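Local coordinates for protein putative isomerase (Sinorhizobium meliloti, PDB 2PPG) that belongs to the enolase superfamily as a putative isomerase, pairing an alpha+beta N-terminal domain with a TIM-barrel domain, at residues 78-83 and 122-127; 106-111 and 271-276; 154-159 and 329-334. All blocks are in the same frame, centred on the assembly; numbering follows the deposited sequence.

Interaction 1: residues 78-83 and 122-127; sequences RATMEI and VDALAA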
ATOM      1  N   ARG A  78     -10.595 -39.127 -22.694  1.00 31.02           N
ATOM      2  CA  ARG A  78     -10.400 -40.365 -21.933  1.00 33.63           C
ATOM      3  C   ARG A  78      -9.621 -40.119 -20.647  1.00 36.89           C
ATOM      4  O   ARG A  78      -9.636 -40.952 -19.726  1.00 38.29           O
ATOM      5  CB  ARG A  78      -9.679 -41.418 -22.761  1.00 35.48           C
ATOM      6  CG  ARG A  78     -10.504 -42.066 -23.857  1.00 40.38           C
ATOM      7  CD  ARG A  78      -9.813 -43.317 -24.360  1.00 45.01           C
ATOM      8  NE  ARG A  78     -10.356 -43.729 -25.640  1.00 55.10           N
ATOM      9  CZ  ARG A  78      -9.848 -43.387 -26.822  1.00 60.38           C
ATOM     10  NH1 ARG A  78      -8.758 -42.625 -26.899  1.00 62.46           N
ATOM     11  NH2 ARG A  78     -10.429 -43.821 -27.934  1.00 62.15           N
ATOM     12  N   ALA A  79      -8.920 -38.985 -20.591  1.00 32.75           N
ATOM     13  CA  ALA A  79      -8.241 -38.583 -19.366  1.00 28.47           C
ATOM     14  C   ALA A  79      -9.276 -38.246 -18.291  1.00 27.55           C
ATOM     15  O   ALA A  79      -9.256 -38.795 -17.198  1.00 29.57           O
ATOM     16  CB  ALA A  79      -7.319 -37.416 -19.628  1.00 23.47           C
ATOM     17  N   THR A  80     -10.205 -37.364 -18.630  1.00 28.91           N
ATOM     18  CA  THR A  80     -11.255 -36.951 -17.715  1.00 28.26           C
ATOM     19  C   THR A  80     -12.092 -38.131 -17.249  1.00 30.59           C
ATOM     20  O   THR A  80     -12.351 -38.271 -16.055  1.00 28.34           O
ATOM     21  CB  THR A  80     -12.156 -35.935 -18.386  1.00 26.14           C
ATOM     22  OG1 THR A  80     -11.328 -34.953 -19.017  1.00 27.76           O
ATOM     23  CG2 THR A  80     -13.084 -35.276 -17.368  1.00 19.55           C
HETATM   24  N   MSE A  81     -12.500 -38.979 -18.190  1.00 32.40           N
HETATM   25  CA  MSE A  81     -13.276 -40.171 -17.860  1.00 36.18           C
HETATM   26  C   MSE A  81     -12.493 -41.137 -16.978  1.00 33.48           C
HETATM   27  O   MSE A  81     -13.073 -41.813 -16.128  1.00 33.51           O
HETATM   28  CB  MSE A  81     -13.758 -40.876 -19.121  1.00 36.08           C
HETATM   29  CG  MSE A  81     -14.731 -40.033 -19.916  1.00 44.48           C
HETATM   30 SE   MSE A  81     -15.524 -40.886 -21.489  1.00 51.76          SE
HETATM   31  CE  MSE A  81     -13.879 -41.315 -22.454  1.00 48.16           C
ATOM     32  N   GLU A  82     -11.180 -41.188 -17.170  1.00 30.18           N
ATOM     33  CA  GLU A  82     -10.341 -42.060 -16.361  1.00 33.13           C
ATOM     34  C   GLU A  82     -10.355 -41.595 -14.902  1.00 33.72           C
ATOM     35  O   GLU A  82     -10.534 -42.393 -13.977  1.00 32.30           O
ATOM     36  CB  GLU A  82      -8.916 -42.100 -16.920  1.00 34.84           C
ATOM     37  CG  GLU A  82      -7.991 -43.076 -16.229  1.00 38.29           C
ATOM     38  CD  GLU A  82      -8.435 -44.523 -16.357  1.00 41.33           C
ATOM     39  OE1 GLU A  82      -9.427 -44.784 -17.073  1.00 43.25           O
ATOM     40  OE2 GLU A  82      -7.795 -45.404 -15.734  1.00 41.33           O
ATOM     41  N   ILE A  83     -10.192 -40.289 -14.711  1.00 31.37           N
ATOM     42  CA  ILE A  83     -10.286 -39.683 -13.392  1.00 30.23           C
ATOM     43  C   ILE A  83     -11.619 -40.063 -12.732  1.00 32.11           C
ATOM     44  O   ILE A  83     -11.647 -40.497 -11.574  1.00 32.91           O
ATOM     45  CB  ILE A  83     -10.134 -38.140 -13.474  1.00 28.08           C
ATOM     46  CG1 ILE A  83      -8.747 -37.753 -14.023  1.00 24.81           C
ATOM     47  CG2 ILE A  83     -10.388 -37.494 -12.124  1.00 19.67           C
ATOM     48  CD1 ILE A  83      -8.629 -36.288 -14.466  1.00 25.79           C
ATOM     49  N   VAL A 122     -10.840 -30.893 -11.991  1.00 29.31           N
ATOM     50  CA  VAL A 122     -12.052 -30.147 -11.661  1.00 27.28           C
ATOM     51  C   VAL A 122     -13.084 -30.358 -12.767  1.00 28.54           C
ATOM     52  O   VAL A 122     -14.291 -30.419 -12.489  1.00 26.99           O
ATOM     53  CB  VAL A 122     -11.778 -28.648 -11.415  1.00 29.30           C
ATOM     54  CG1 VAL A 122     -13.077 -27.896 -11.126  1.00 24.87           C
ATOM     55  CG2 VAL A 122     -10.818 -28.476 -10.246  1.00 29.01           C
ATOM     56  N   ASP A 123     -12.610 -30.522 -14.004  1.00 24.88           N
ATOM     57  CA  ASP A 123     -13.493 -30.936 -15.093  1.00 26.15           C
ATOM     58  C   ASP A 123     -14.309 -32.170 -14.707  1.00 27.42           C
ATOM     59  O   ASP A 123     -15.529 -32.203 -14.887  1.00 30.07           O
ATOM     60  CB  ASP A 123     -12.694 -31.215 -16.369  1.00 30.47           C
ATOM     61  CG  ASP A 123     -12.546 -29.977 -17.267  1.00 34.26           C
ATOM     62  OD1 ASP A 123     -12.930 -28.862 -16.843  1.00 35.46           O
ATOM     63  OD2 ASP A 123     -12.044 -30.123 -18.407  1.00 33.57           O
ATOM     64  N   ALA A 124     -13.630 -33.180 -14.168  1.00 29.53           N
ATOM     65  CA  ALA A 124     -14.268 -34.410 -13.708  1.00 27.51           C
ATOM     66  C   ALA A 124     -15.236 -34.172 -12.554  1.00 31.02           C
ATOM     67  O   ALA A 124     -16.274 -34.842 -12.455  1.00 33.68           O
ATOM     68  CB  ALA A 124     -13.217 -35.429 -13.304  1.00 23.84           C
ATOM     69  N   LEU A 125     -14.894 -33.225 -11.680  1.00 31.59           N
ATOM     70  CA  LEU A 125     -15.752 -32.890 -10.545  1.00 29.22           C
ATOM     71  C   LEU A 125     -16.986 -32.187 -11.043  1.00 27.20           C
ATOM     72  O   LEU A 125     -18.100 -32.506 -10.633  1.00 30.63           O
ATOM     73  CB  LEU A 125     -15.017 -32.011  -9.532  1.00 29.51           C
ATOM     74  CG  LEU A 125     -13.788 -32.619  -8.839  1.00 28.15           C
ATOM     75  CD1 LEU A 125     -13.179 -31.627  -7.888  1.00 24.04           C
ATOM     76  CD2 LEU A 125     -14.153 -33.894  -8.109  1.00 28.62           C
ATOM     77  N   ALA A 126     -16.777 -31.244 -11.952  1.00 25.39           N
ATOM     78  CA  ALA A 126     -17.862 -30.448 -12.521  1.00 24.82           C
ATOM     79  C   ALA A 126     -18.982 -31.327 -13.096  1.00 27.72           C
ATOM     80  O   ALA A 126     -20.168 -30.995 -12.984  1.00 25.60           O
ATOM     81  CB  ALA A 126     -17.306 -29.525 -13.592  1.00 21.24           C
ATOM     82  N   ALA A 127     -18.604 -32.453 -13.700  1.00 26.32           N
ATOM     83  CA  ALA A 127     -19.572 -33.304 -14.370  1.00 25.09           C
ATOM     84  C   ALA A 127     -20.332 -34.159 -13.382  1.00 27.59           C
ATOM     85  O   ALA A 127     -21.539 -34.375 -13.553  1.00 29.60           O
ATOM     86  CB  ALA A 127     -18.907 -34.162 -15.389  1.00 25.34           C
TER
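The flat carboxylate of Asp123 stays out of the touch with Thr80, which is made at the root of the side chain, Asp123 CB lying 4.2 Å from Thr80 CG2. The carboxylate oxygens are engaged by others, OD1 by His295 and OD2 by the hydroxyl of Tyr116 of the second subunit.

The rest of the meeting is between small aliphatic groups where helix 77-92 crosses helix 119-140, the two segments running at 66° with their axes 8.8 Å apart. Ala124 lies at the centre of the contact, touched by both Thr80 and Ile83. Its single methyl lets the backbones draw close, and Thr80 CA stands 5.6 Å from Ala124 CA. Thr80 turns its methyl rather than its hydroxyl to the partner: with OG1 beside its own backbone N (chi1 -47°), CG2 comes up alongside the Ala124 main chain, 3.9 Å from Ala124 N. One turn further on, the CG2 branch of Ile83 lies with its flank against the Ala124 methyl, Ile83 CG2 3.7 Å from Ala124 CB, and its CG1 arm is directed elsewhere. Phe120 and Leu88 add to this packing from the same two helices, and Phe120 of the second subunit also rests on Ile83.

Beta-branched residues suit a place where a methyl must project from a fixed position on the helix, and alanine suits one where two helices approach closely. Chemically the contact is therefore van der Waals packing within the N-terminal domain, while the charge at its margin, on Asp123, is directed to a histidine and to the neighbouring subunit.

Interaction 2: residues 106-111 and 271-276; sequences DLYDLM and WRTVHD
Tyr108 carries its CG opposite the backbone N (chi1 -180°), which sends the ring out from helix 100-109 toward Thr273. On that residue the hydroxyl lies between N and the carbonyl carbon (chi1 65°), and the methyl is the branch presented to the ring. Thr273 belongs to a capping box with Asp276 at the start of helix 274-282 in the TIM-barrel domain, so this contact joins the N-terminal domain to the first turn of a barrel helix.

The two side chains cross at about a right angle, and Tyr108 CE1 lies 4.0 Å from Thr273 CG2. A looser approach follows at the end of the ring, Tyr108 OH being 4.5 Å from His275 CD2. Tyrosine suits the position because it is long enough to bridge backbones whose nearest CA atoms, those of Tyr108 and Thr273, are 10.6 Å apart. Glu249 of the second subunit also packs on it.

Threonine serves two ends at once: its methyl meets the ring, and its OG1 accepts a weak bond from His275 N. In return, Asp276 OD2 takes two backbone N-H groups. Arg272 N, 2.7 Å from Asp276 OD2, arrives nearly in line with the carboxylate C-O bond, whereas Thr273 N comes from 53° above the carboxylate plane. Behind the box, the carbonyl oxygen Asp276 O sits 4.3 Å above the Trp271 ring plane, over its centre.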
ATOM      1  N   ASP A 106     -15.257 -33.048  -0.543  1.00 37.07           N
ATOM      2  CA  ASP A 106     -14.625 -34.321  -0.183  1.00 35.94           C
ATOM      3  C   ASP A 106     -13.722 -34.841  -1.288  1.00 33.88           C
ATOM      4  O   ASP A 106     -12.604 -35.252  -1.017  1.00 35.73           O
ATOM      5  CB  ASP A 106     -15.679 -35.371   0.163  1.00 39.14           C
ATOM      6  CG  ASP A 106     -16.305 -35.144   1.538  1.00 42.55           C
ATOM      7  OD1 ASP A 106     -15.848 -34.223   2.256  1.00 42.02           O
ATOM      8  OD2 ASP A 106     -17.251 -35.889   1.899  1.00 41.79           O
ATOM      9  N   LEU A 107     -14.207 -34.784  -2.531  1.00 35.28           N
ATOM     10  CA  LEU A 107     -13.489 -35.302  -3.704  1.00 31.99           C
ATOM     11  C   LEU A 107     -12.335 -34.392  -4.094  1.00 29.64           C
ATOM     12  O   LEU A 107     -11.301 -34.825  -4.603  1.00 26.95           O
ATOM     13  CB  LEU A 107     -14.430 -35.418  -4.903  1.00 31.68           C
ATOM     14  CG  LEU A 107     -15.679 -36.309  -4.894  1.00 32.15           C
ATOM     15  CD1 LEU A 107     -16.410 -36.237  -6.264  1.00 27.12           C
ATOM     16  CD2 LEU A 107     -15.351 -37.744  -4.511  1.00 27.70           C
ATOM     17  N   TYR A 108     -12.534 -33.111  -3.873  1.00 28.70           N
ATOM     18  CA  TYR A 108     -11.496 -32.146  -4.130  1.00 29.98           C
ATOM     19  C   TYR A 108     -10.361 -32.302  -3.100  1.00 30.74           C
ATOM     20  O   TYR A 108      -9.182 -32.281  -3.445  1.00 32.44           O
ATOM     21  CB  TYR A 108     -12.122 -30.771  -4.083  1.00 25.16           C
ATOM     22  CG  TYR A 108     -11.178 -29.650  -4.337  1.00 25.00           C
ATOM     23  CD1 TYR A 108     -11.150 -29.019  -5.575  1.00 25.11           C
ATOM     24  CD2 TYR A 108     -10.355 -29.173  -3.329  1.00 22.46           C
ATOM     25  CE1 TYR A 108     -10.304 -27.952  -5.811  1.00 25.15           C
ATOM     26  CE2 TYR A 108      -9.511 -28.101  -3.547  1.00 25.31           C
ATOM     27  CZ  TYR A 108      -9.486 -27.502  -4.796  1.00 24.97           C
ATOM     28  OH  TYR A 108      -8.645 -26.452  -5.029  1.00 27.74           O
ATOM     29  N   ASP A 109     -10.725 -32.497  -1.838  1.00 31.76           N
ATOM     30  CA  ASP A 109      -9.743 -32.751  -0.789  1.00 32.37           C
ATOM     31  C   ASP A 109      -8.922 -34.020  -1.035  1.00 32.06           C
ATOM     32  O   ASP A 109      -7.836 -34.172  -0.481  1.00 32.09           O
ATOM     33  CB  ASP A 109     -10.420 -32.824   0.579  1.00 33.69           C
ATOM     34  CG  ASP A 109     -10.926 -31.467   1.059  1.00 35.94           C
ATOM     35  OD1 ASP A 109     -10.496 -30.432   0.513  1.00 35.23           O
ATOM     36  OD2 ASP A 109     -11.761 -31.439   1.989  1.00 38.26           O
ATOM     37  N   LEU A 110      -9.439 -34.918  -1.867  1.00 32.06           N
ATOM     38  CA  LEU A 110      -8.761 -36.169  -2.192  1.00 33.23           C
ATOM     39  C   LEU A 110      -7.391 -35.981  -2.879  1.00 37.86           C
ATOM     40  O   LEU A 110      -6.487 -36.812  -2.721  1.00 37.67           O
ATOM     41  CB  LEU A 110      -9.676 -37.027  -3.061  1.00 30.48           C
ATOM     42  CG  LEU A 110     -10.237 -38.360  -2.549  1.00 33.64           C
ATOM     43  CD1 LEU A 110     -10.287 -38.508  -1.013  1.00 31.70           C
ATOM     44  CD2 LEU A 110     -11.605 -38.611  -3.165  1.00 29.61           C
HETATM   45  N   MSE A 111      -7.231 -34.883  -3.619  1.00 38.61           N
HETATM   46  CA  MSE A 111      -6.036 -34.684  -4.440  1.00 36.45           C
HETATM   47  C   MSE A 111      -5.345 -33.326  -4.294  1.00 33.58           C
HETATM   48  O   MSE A 111      -4.279 -33.119  -4.864  1.00 29.87           O
HETATM   49  CB  MSE A 111      -6.397 -34.921  -5.905  1.00 43.96           C
HETATM   50  CG  MSE A 111      -6.748 -36.369  -6.223  1.00 49.46           C
HETATM   51 SE   MSE A 111      -5.138 -37.432  -6.507  1.00 60.99          SE
HETATM   52  CE  MSE A 111      -4.841 -37.003  -8.384  1.00 54.90           C
ATOM     53  N   TRP A 271     -11.140 -20.412 -15.389  1.00 31.47           N
ATOM     54  CA  TRP A 271     -10.926 -20.694 -13.979  1.00 27.42           C
ATOM     55  C   TRP A 271     -11.625 -21.995 -13.649  1.00 30.47           C
ATOM     56  O   TRP A 271     -12.367 -22.521 -14.485  1.00 30.98           O
ATOM     57  CB  TRP A 271     -11.486 -19.591 -13.088  1.00 27.36           C
ATOM     58  CG  TRP A 271     -10.918 -18.227 -13.333  1.00 28.82           C
ATOM     59  CD1 TRP A 271      -9.770 -17.915 -13.996  1.00 25.33           C
ATOM     60  CD2 TRP A 271     -11.470 -16.987 -12.872  1.00 26.56           C
ATOM     61  NE1 TRP A 271      -9.582 -16.547 -13.992  1.00 26.55           N
ATOM     62  CE2 TRP A 271     -10.614 -15.957 -13.311  1.00 25.75           C
ATOM     63  CE3 TRP A 271     -12.612 -16.650 -12.143  1.00 24.62           C
ATOM     64  CZ2 TRP A 271     -10.866 -14.612 -13.052  1.00 25.45           C
ATOM     65  CZ3 TRP A 271     -12.862 -15.317 -11.891  1.00 25.62           C
ATOM     66  CH2 TRP A 271     -11.994 -14.313 -12.346  1.00 25.75           C
ATOM     67  N   ARG A 272     -11.403 -22.496 -12.430  1.00 27.15           N
ATOM     68  CA  ARG A 272     -12.002 -23.745 -12.001  1.00 31.19           C
ATOM     69  C   ARG A 272     -12.717 -23.621 -10.664  1.00 34.05           C
ATOM     70  O   ARG A 272     -13.722 -24.300 -10.436  1.00 33.20           O
ATOM     71  CB  ARG A 272     -10.949 -24.852 -11.938  1.00 31.68           C
ATOM     72  CG  ARG A 272     -10.374 -25.214 -13.296  1.00 31.77           C
ATOM     73  CD  ARG A 272     -11.443 -25.775 -14.238  1.00 28.19           C
ATOM     74  NE  ARG A 272     -10.817 -26.546 -15.307  1.00 28.54           N
ATOM     75  CZ  ARG A 272     -10.348 -26.025 -16.436  1.00 27.40           C
ATOM     76  NH1 ARG A 272     -10.442 -24.719 -16.669  1.00 26.16           N
ATOM     77  NH2 ARG A 272      -9.768 -26.815 -17.328  1.00 26.01           N
ATOM     78  N   THR A 273     -12.192 -22.771  -9.784  1.00 33.56           N
ATOM     79  CA  THR A 273     -12.793 -22.545  -8.472  1.00 32.89           C
ATOM     80  C   THR A 273     -12.872 -21.058  -8.116  1.00 35.89           C
ATOM     81  O   THR A 273     -12.234 -20.202  -8.754  1.00 32.34           O
ATOM     82  CB  THR A 273     -11.994 -23.214  -7.347  1.00 32.51           C
ATOM     83  OG1 THR A 273     -10.712 -22.596  -7.275  1.00 30.17           O
ATOM     84  CG2 THR A 273     -11.832 -24.726  -7.577  1.00 32.27           C
ATOM     85  N   VAL A 274     -13.638 -20.769  -7.065  1.00 35.00           N
ATOM     86  CA  VAL A 274     -13.717 -19.430  -6.501  1.00 31.84           C
ATOM     87  C   VAL A 274     -12.329 -18.919  -6.091  1.00 35.29           C
ATOM     88  O   VAL A 274     -12.087 -17.710  -6.038  1.00 42.17           O
ATOM     89  CB  VAL A 274     -14.716 -19.398  -5.317  1.00 31.55           C
ATOM     90  CG1 VAL A 274     -14.312 -20.399  -4.215  1.00 32.74           C
ATOM     91  CG2 VAL A 274     -14.877 -17.982  -4.758  1.00 30.60           C
ATOM     92  N   HIS A 275     -11.408 -19.837  -5.826  1.00 35.50           N
ATOM     93  CA  HIS A 275     -10.042 -19.453  -5.467  1.00 35.10           C
ATOM     94  C   HIS A 275      -9.330 -18.698  -6.591  1.00 34.65           C
ATOM     95  O   HIS A 275      -8.642 -17.715  -6.335  1.00 35.47           O
ATOM     96  CB  HIS A 275      -9.241 -20.667  -4.992  1.00 32.76           C
ATOM     97  CG  HIS A 275      -9.831 -21.322  -3.785  1.00 38.16           C
ATOM     98  ND1 HIS A 275      -9.959 -20.671  -2.575  1.00 41.68           N
ATOM     99  CD2 HIS A 275     -10.355 -22.557  -3.605  1.00 40.92           C
ATOM    100  CE1 HIS A 275     -10.531 -21.480  -1.700  1.00 42.16           C
ATOM    101  NE2 HIS A 275     -10.778 -22.632  -2.299  1.00 43.97           N
ATOM    102  N   ASP A 276      -9.523 -19.132  -7.830  1.00 34.13           N
ATOM    103  CA  ASP A 276      -8.993 -18.393  -8.978  1.00 35.63           C
ATOM    104  C   ASP A 276      -9.478 -16.955  -9.006  1.00 33.83           C
ATOM    105  O   ASP A 276      -8.760 -16.080  -9.460  1.00 33.96           O
ATOM    106  CB  ASP A 276      -9.353 -19.087 -10.296  1.00 36.02           C
ATOM    107  CG  ASP A 276      -8.808 -20.488 -10.371  1.00 36.54           C
ATOM    108  OD1 ASP A 276      -7.718 -20.716  -9.822  1.00 37.58           O
ATOM    109  OD2 ASP A 276      -9.461 -21.367 -10.967  1.00 40.74           O
TER

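Interaction 3: residues 154-159 and 329-334; sequences DRIAAY and ASLQAS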
ATOM      1  N   ASP A 154     -37.140 -16.176 -14.795  1.00 37.31           N
ATOM      2  CA  ASP A 154     -37.361 -17.333 -15.687  1.00 37.58           C
ATOM      3  C   ASP A 154     -36.966 -17.103 -17.153  1.00 36.79           C
ATOM      4  O   ASP A 154     -36.944 -18.038 -17.957  1.00 35.75           O
ATOM      5  CB  ASP A 154     -38.749 -17.970 -15.533  1.00 38.28           C
ATOM      6  CG  ASP A 154     -39.860 -17.120 -16.089  1.00 38.85           C
ATOM      7  OD1 ASP A 154     -41.004 -17.623 -16.084  1.00 38.06           O
ATOM      8  OD2 ASP A 154     -39.603 -15.973 -16.525  1.00 39.28           O
ATOM      9  N   ARG A 155     -36.666 -15.852 -17.482  1.00 35.02           N
ATOM     10  CA  ARG A 155     -35.965 -15.548 -18.720  1.00 34.91           C
ATOM     11  C   ARG A 155     -34.595 -14.968 -18.364  1.00 29.79           C
ATOM     12  O   ARG A 155     -34.422 -14.326 -17.330  1.00 25.27           O
ATOM     13  CB  ARG A 155     -36.726 -14.536 -19.588  1.00 37.30           C
ATOM     14  CG  ARG A 155     -38.192 -14.822 -19.891  1.00 40.80           C
ATOM     15  CD  ARG A 155     -38.371 -15.902 -20.928  1.00 41.61           C
ATOM     16  NE  ARG A 155     -38.934 -17.098 -20.320  1.00 44.51           N
ATOM     17  CZ  ARG A 155     -40.146 -17.567 -20.590  1.00 44.67           C
ATOM     18  NH1 ARG A 155     -40.583 -18.660 -19.989  1.00 46.05           N
ATOM     19  NH2 ARG A 155     -40.913 -16.952 -21.478  1.00 47.67           N
ATOM     20  N   ILE A 156     -33.628 -15.183 -19.236  1.00 27.66           N
ATOM     21  CA  ILE A 156     -32.324 -14.575 -19.080  1.00 29.38           C
ATOM     22  C   ILE A 156     -31.933 -13.991 -20.421  1.00 28.92           C
ATOM     23  O   ILE A 156     -32.020 -14.669 -21.444  1.00 28.96           O
ATOM     24  CB  ILE A 156     -31.255 -15.609 -18.628  1.00 30.03           C
ATOM     25  CG1 ILE A 156     -31.611 -16.157 -17.242  1.00 29.90           C
ATOM     26  CG2 ILE A 156     -29.855 -14.967 -18.635  1.00 27.83           C
ATOM     27  CD1 ILE A 156     -30.896 -17.416 -16.827  1.00 28.35           C
ATOM     28  N   ALA A 157     -31.513 -12.733 -20.419  1.00 29.49           N
ATOM     29  CA  ALA A 157     -31.052 -12.093 -21.645  1.00 28.24           C
ATOM     30  C   ALA A 157     -29.878 -12.890 -22.222  1.00 31.31           C
ATOM     31  O   ALA A 157     -29.029 -13.392 -21.480  1.00 33.86           O
ATOM     32  CB  ALA A 157     -30.673 -10.638 -21.389  1.00 21.39           C
ATOM     33  N   ALA A 158     -29.863 -13.046 -23.544  1.00 30.85           N
ATOM     34  CA  ALA A 158     -28.810 -13.799 -24.218  1.00 28.56           C
ATOM     35  C   ALA A 158     -28.076 -12.858 -25.147  1.00 28.96           C
ATOM     36  O   ALA A 158     -28.650 -11.887 -25.619  1.00 33.23           O
ATOM     37  CB  ALA A 158     -29.403 -14.941 -24.993  1.00 21.12           C
ATOM     38  N   TYR A 159     -26.808 -13.121 -25.413  1.00 28.30           N
ATOM     39  CA  TYR A 159     -26.145 -12.358 -26.467  1.00 27.69           C
ATOM     40  C   TYR A 159     -25.548 -13.293 -27.487  1.00 25.27           C
ATOM     41  O   TYR A 159     -25.070 -14.373 -27.139  1.00 24.67           O
ATOM     42  CB  TYR A 159     -25.099 -11.388 -25.921  1.00 26.51           C
ATOM     43  CG  TYR A 159     -23.844 -12.011 -25.343  1.00 26.69           C
ATOM     44  CD1 TYR A 159     -22.781 -12.369 -26.171  1.00 27.50           C
ATOM     45  CD2 TYR A 159     -23.694 -12.186 -23.977  1.00 25.26           C
ATOM     46  CE1 TYR A 159     -21.635 -12.905 -25.672  1.00 26.56           C
ATOM     47  CE2 TYR A 159     -22.536 -12.721 -23.460  1.00 26.60           C
ATOM     48  CZ  TYR A 159     -21.508 -13.083 -24.316  1.00 28.86           C
ATOM     49  OH  TYR A 159     -20.336 -13.623 -23.830  1.00 29.14           O
ATOM     50  N   ALA A 329     -27.401 -26.592 -16.739  1.00 28.32           N
ATOM     51  CA  ALA A 329     -26.935 -26.253 -15.398  1.00 28.76           C
ATOM     52  C   ALA A 329     -26.662 -24.751 -15.334  1.00 27.94           C
ATOM     53  O   ALA A 329     -27.078 -24.070 -14.402  1.00 32.27           O
ATOM     54  CB  ALA A 329     -25.694 -27.045 -15.048  1.00 26.77           C
ATOM     55  N   SER A 330     -25.996 -24.223 -16.348  1.00 28.02           N
ATOM     56  CA  SER A 330     -25.673 -22.799 -16.374  1.00 28.75           C
ATOM     57  C   SER A 330     -26.908 -21.900 -16.245  1.00 30.09           C
ATOM     58  O   SER A 330     -26.891 -20.892 -15.523  1.00 29.63           O
ATOM     59  CB  SER A 330     -24.890 -22.450 -17.634  1.00 25.81           C
ATOM     60  OG  SER A 330     -24.289 -21.187 -17.483  1.00 20.94           O
ATOM     61  N   LEU A 331     -27.982 -22.287 -16.927  1.00 29.68           N
ATOM     62  CA  LEU A 331     -29.245 -21.556 -16.875  1.00 27.93           C
ATOM     63  C   LEU A 331     -29.951 -21.662 -15.531  1.00 26.64           C
ATOM     64  O   LEU A 331     -30.498 -20.683 -15.041  1.00 26.10           O
ATOM     65  CB  LEU A 331     -30.169 -22.046 -17.982  1.00 30.25           C
ATOM     66  CG  LEU A 331     -29.653 -21.762 -19.389  1.00 29.70           C
ATOM     67  CD1 LEU A 331     -30.739 -22.143 -20.367  1.00 24.11           C
ATOM     68  CD2 LEU A 331     -29.241 -20.285 -19.540  1.00 30.03           C
ATOM     69  N   GLN A 332     -29.931 -22.852 -14.938  1.00 26.70           N
ATOM     70  CA  GLN A 332     -30.476 -23.045 -13.598  1.00 27.14           C
ATOM     71  C   GLN A 332     -29.755 -22.184 -12.560  1.00 27.51           C
ATOM     72  O   GLN A 332     -30.396 -21.546 -11.714  1.00 25.40           O
ATOM     73  CB  GLN A 332     -30.398 -24.521 -13.183  1.00 28.44           C
ATOM     74  CG  GLN A 332     -31.419 -25.431 -13.860  1.00 34.54           C
ATOM     75  CD  GLN A 332     -32.862 -25.158 -13.429  1.00 39.03           C
ATOM     76  OE1 GLN A 332     -33.118 -24.594 -12.356  1.00 40.18           O
ATOM     77  NE2 GLN A 332     -33.814 -25.571 -14.267  1.00 38.25           N
ATOM     78  N   ALA A 333     -28.423 -22.177 -12.618  1.00 26.68           N
ATOM     79  CA  ALA A 333     -27.648 -21.444 -11.630  1.00 24.81           C
ATOM     80  C   ALA A 333     -27.788 -19.951 -11.868  1.00 26.35           C
ATOM     81  O   ALA A 333     -27.984 -19.188 -10.920  1.00 28.28           O
ATOM     82  CB  ALA A 333     -26.222 -21.861 -11.655  1.00 20.45           C
ATOM     83  N   SER A 334     -27.731 -19.543 -13.136  1.00 27.72           N
ATOM     84  CA  SER A 334     -27.987 -18.146 -13.481  1.00 27.34           C
ATOM     85  C   SER A 334     -29.346 -17.726 -12.949  1.00 28.01           C
ATOM     86  O   SER A 334     -29.516 -16.586 -12.531  1.00 33.04           O
ATOM     87  CB  SER A 334     -27.904 -17.895 -14.991  1.00 26.44           C
ATOM     88  OG  SER A 334     -26.608 -18.159 -15.499  1.00 19.92           O
TER
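Ile156 and Ser334 make the tight part of this contact, Ile156 CD1 lying 3.5 Å from Ser334 CB. Here the first strand of the TIM barrel meets helix 325-336. The isoleucine sends a single branch across: chi2 near 164° stretches its CG1 arm out, and the terminal methyl settles between Leu331 and Ser334, one helical turn apart. It lies 3.7 Å from the backbone oxygen, Leu331 O, and more loosely beside the leucine, with Ile156 CD1 and Leu331 CD2 4.3 Å apart. A slender, branched aliphatic residue suits a strand position facing a helix, since its one extended arm can set a methyl against the helix backbone and the small Ser334.

Serine can sit in this buried place because its polar end is turned back on its own helix. Ser334 OG donates to Ser330 O at 2.7 Å, tilted 35° from the carbonyl plane, and Ser334 N reaches the same oxygen from the opposite face. Two bonds thus grip Ser330 O, and CB is the part of the serine that meets Ile156.

The start of the strand is the solvent side. Asp154 and Arg155 are exposed and do not touch the helix; Arg155 curls back so that NE bonds to Asp154 O at 3.2 Å, from well above the carbonyl plane. Deeper in, Ile156 and Ser334 both pack on His343 of the parallel strand 343-345, which neighbours strand 155-161 where the barrel closes. Tyr368 of the antiparallel strand 367-369 touches Leu331, and helix 293-310 packs along the helix through Met293 and Phe301.

In the fold
Interactions 1 and 2 adjoin, their centres 13 Å apart, and both reach the second subunit. Leu125 of helix 119-140 joins them by packing on helix 100-109, with Leu125 CD2 3.6 Å from Leu107 CB, while Asp123 OD1 and Arg272 NE form a long, weak ion pair at 3.5 Å. Interaction 1 lies within the N-terminal domain, and interaction 2 ties that domain to the barrel. Interaction 3 belongs to the barrel itself, its centre 25 Å from that of interaction 1 and 24 Å from that of interaction 2, and touches neither. Its nearest atoms stay about 7 Å from those of interaction 1 and about 12 Å from those of interaction 2.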